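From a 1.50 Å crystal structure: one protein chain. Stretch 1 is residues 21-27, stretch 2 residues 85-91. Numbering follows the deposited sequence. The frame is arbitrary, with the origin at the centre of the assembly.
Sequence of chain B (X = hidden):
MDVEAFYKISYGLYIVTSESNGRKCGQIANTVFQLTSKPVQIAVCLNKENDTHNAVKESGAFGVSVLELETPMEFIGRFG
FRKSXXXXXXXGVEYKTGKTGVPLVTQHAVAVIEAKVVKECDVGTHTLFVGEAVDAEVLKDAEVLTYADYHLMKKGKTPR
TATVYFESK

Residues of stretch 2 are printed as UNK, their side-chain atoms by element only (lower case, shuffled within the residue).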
# COMPACT_ATOMS: atom_id res chain seq x y z
N ASN B 21 -7.39 27.01 -5.81
CA ASN B 21 -7.45 28.47 -5.69
C ASN B 21 -6.10 29.10 -6.02
O ASN B 21 -5.61 29.96 -5.29
CB ASN B 21 -7.85 28.84 -4.26
CG ASN B 21 -9.21 28.28 -3.87
OD1 ASN B 21 -9.46 27.96 -2.71
ND2 ASN B 21 -10.10 28.17 -4.85
N GLY B 22 -5.49 28.64 -7.11
CA GLY B 22 -4.21 29.17 -7.52
C GLY B 22 -3.10 29.00 -6.50
O GLY B 22 -2.14 29.77 -6.49
N ARG B 23 -3.22 27.99 -5.65
CA ARG B 23 -2.20 27.72 -4.64
C ARG B 23 -1.77 26.26 -4.67
O ARG B 23 -2.59 25.37 -4.52
CB ARG B 23 -2.74 28.05 -3.25
CG ARG B 23 -1.76 27.77 -2.13
CD ARG B 23 -2.27 28.29 -0.79
NE ARG B 23 -2.46 29.74 -0.78
CZ ARG B 23 -3.52 30.38 -1.27
NH1 ARG B 23 -4.53 29.70 -1.81
NH2 ARG B 23 -3.59 31.70 -1.20
N LYS B 24 -0.47 26.05 -4.88
CA LYS B 24 0.10 24.70 -4.92
C LYS B 24 0.13 24.13 -3.51
O LYS B 24 0.40 24.87 -2.55
CB LYS B 24 1.53 24.73 -5.47
CG LYS B 24 1.66 25.23 -6.92
CD LYS B 24 3.09 25.13 -7.47
CE LYS B 24 4.09 26.01 -6.72
NZ LYS B 24 3.79 27.46 -6.82
N CYS B 25 -0.13 22.83 -3.38
CA CYS B 25 -0.11 22.16 -2.08
C CYS B 25 0.63 20.84 -2.22
O CYS B 25 0.71 20.27 -3.31
CB CYS B 25 -1.51 21.85 -1.58
SG CYS B 25 -2.58 23.26 -1.20
N GLY B 26 1.20 20.36 -1.13
CA GLY B 26 1.90 19.08 -1.19
C GLY B 26 2.16 18.57 0.21
O GLY B 26 2.32 19.36 1.13
N GLN B 27 2.18 17.25 0.38
CA GLN B 27 2.45 16.67 1.68
C GLN B 27 3.15 15.33 1.50
O GLN B 27 3.02 14.70 0.45
CB GLN B 27 1.16 16.43 2.48
CG GLN B 27 0.31 15.31 1.91
CD GLN B 27 -0.76 14.81 2.87
OE1 GLN B 27 -1.86 15.36 2.95
NE2 GLN B 27 -0.44 13.73 3.61
N UNK B 85 4.09 28.19 4.28
CA UNK B 85 3.55 28.85 3.10
C UNK B 85 3.86 28.08 1.82
O UNK B 85 4.74 27.23 1.79
o UNK B 85 5.52 30.23 2.74
c UNK B 85 4.12 30.26 2.98
N UNK B 86 3.12 28.39 0.76
CA UNK B 86 3.33 27.75 -0.52
C UNK B 86 4.76 28.05 -0.98
O UNK B 86 5.39 27.22 -1.64
o UNK B 86 0.97 29.54 -3.63
o UNK B 86 1.44 27.93 -5.04
c UNK B 86 2.32 28.28 -1.55
c UNK B 86 2.66 27.99 -3.00
c UNK B 86 1.61 28.52 -3.96
N UNK B 87 5.26 29.22 -0.61
CA UNK B 87 6.61 29.62 -0.98
C UNK B 87 7.65 28.81 -0.21
O UNK B 87 8.64 28.36 -0.79
c UNK B 87 10.71 32.51 -1.85
c UNK B 87 10.44 32.22 -0.52
c UNK B 87 9.72 32.36 -2.81
c UNK B 87 9.18 31.78 -0.15
c UNK B 87 8.17 31.62 -1.10
c UNK B 87 8.45 31.92 -2.43
c UNK B 87 6.82 31.11 -0.70
N UNK B 88 7.44 28.64 1.09
CA UNK B 88 8.37 27.88 1.91
C UNK B 88 8.50 26.47 1.37
O UNK B 88 9.59 25.90 1.34
o UNK B 88 6.15 28.76 5.65
o UNK B 88 8.08 29.45 6.44
c UNK B 88 7.89 29.19 4.07
c UNK B 88 7.90 27.84 3.37
c UNK B 88 7.33 29.13 5.48
N UNK B 89 7.38 25.90 0.92
CA UNK B 89 7.37 24.54 0.40
C UNK B 89 7.97 24.34 -0.99
O UNK B 89 8.78 23.44 -1.18
c UNK B 89 3.77 22.03 2.90
n UNK B 89 2.38 21.49 2.82
c UNK B 89 4.16 22.70 1.60
c UNK B 89 5.52 23.36 1.73
c UNK B 89 5.95 23.97 0.40
N UNK B 90 7.57 25.17 -1.95
CA UNK B 90 8.08 24.99 -3.30
C UNK B 90 9.26 25.85 -3.75
O UNK B 90 9.83 25.58 -4.81
c UNK B 90 6.93 25.14 -4.31
c UNK B 90 4.84 24.30 -3.19
c UNK B 90 3.82 22.20 -3.80
c UNK B 90 3.83 23.36 -3.02
c UNK B 90 5.84 24.12 -4.14
c UNK B 90 4.81 22.00 -4.75
c UNK B 90 5.82 22.96 -4.92
N UNK B 91 9.65 26.85 -2.97
CA UNK B 91 10.78 27.71 -3.37
C UNK B 91 12.05 26.90 -3.57
O UNK B 91 12.56 26.26 -2.66
o UNK B 91 12.34 30.13 -3.84
o UNK B 91 13.03 29.98 -1.76
c UNK B 91 12.22 29.70 -2.67
c UNK B 91 11.01 28.82 -2.33
O HOH W 1 0.65 22.24 1.16

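Position 85 carries one carbon and then one oxygen. It points away from stretch 1 and touches nothing there. One carbon ending in a hydroxyl oxygen is serine, S85. It sits at the N-cap of the helix, and its OG accepts from the backbone N of residue 88 at 3.0 Å.

Position 86 has three carbons, the third carrying two oxygens. This is a carboxylate on a two-carbon arm, and its CA-to-CB bond points toward stretch 1. One oxygen lies 2.7 Å from K24 N and 3.0 Å from K24 NZ. The other lies 3.6 Å from R23 CG. The residue is glutamate, E86. Its OE2 accepts from both K24 nitrogens, and the NZ contact is a salt bridge.

Position 87 has one carbon and then a ring of six carbons. It points away from stretch 1 and is exposed. It is phenylalanine, F87.

Position 88 again has three carbons, the third carrying two oxygens. It is out of reach of stretch 1. This is glutamate, E88. Its OE1 turns back to accept from S85 N at 2.5 Å, so the capping is reciprocal.

Position 89 is a row of four carbons ending in nitrogen. The chain is extended beyond chi1, and its end lies 2.7 Å from G26 O. An unbranched chain with a terminal amine is lysine, K89. Its NZ donates to G26 O and also to water 1 at 2.5 Å. The same water accepts from G26 N at 3.0 Å.

Position 90 has one carbon and then a six-carbon ring. The ring is buried. K24 CB lies over one face, 3.9 Å from the centroid, while C25 O and G26 N lie near the ring plane at its edge. This is phenylalanine, F90. Its CZ is 3.7 Å from C25 O.

Position 91 has two carbons, the second carrying two oxygens. It is out of reach of stretch 1. The shorter carboxylate is aspartate, D91, the first residue to leave helical phi/psi.

The contact joins a strand to a helix that crosses it at 55°. E86, K89 and F90 point toward the strand, as expected for neighbours on one helical face. E86 holds both the backbone and the side chain of K24, so the K24 chain closes a loop through one carboxylate oxygen. K89 reaches the backbone of G26 directly and through water 1. Between these polar contacts, F90 packs against K24 CB.

Stretch 2 (85-91) SEFEKFD
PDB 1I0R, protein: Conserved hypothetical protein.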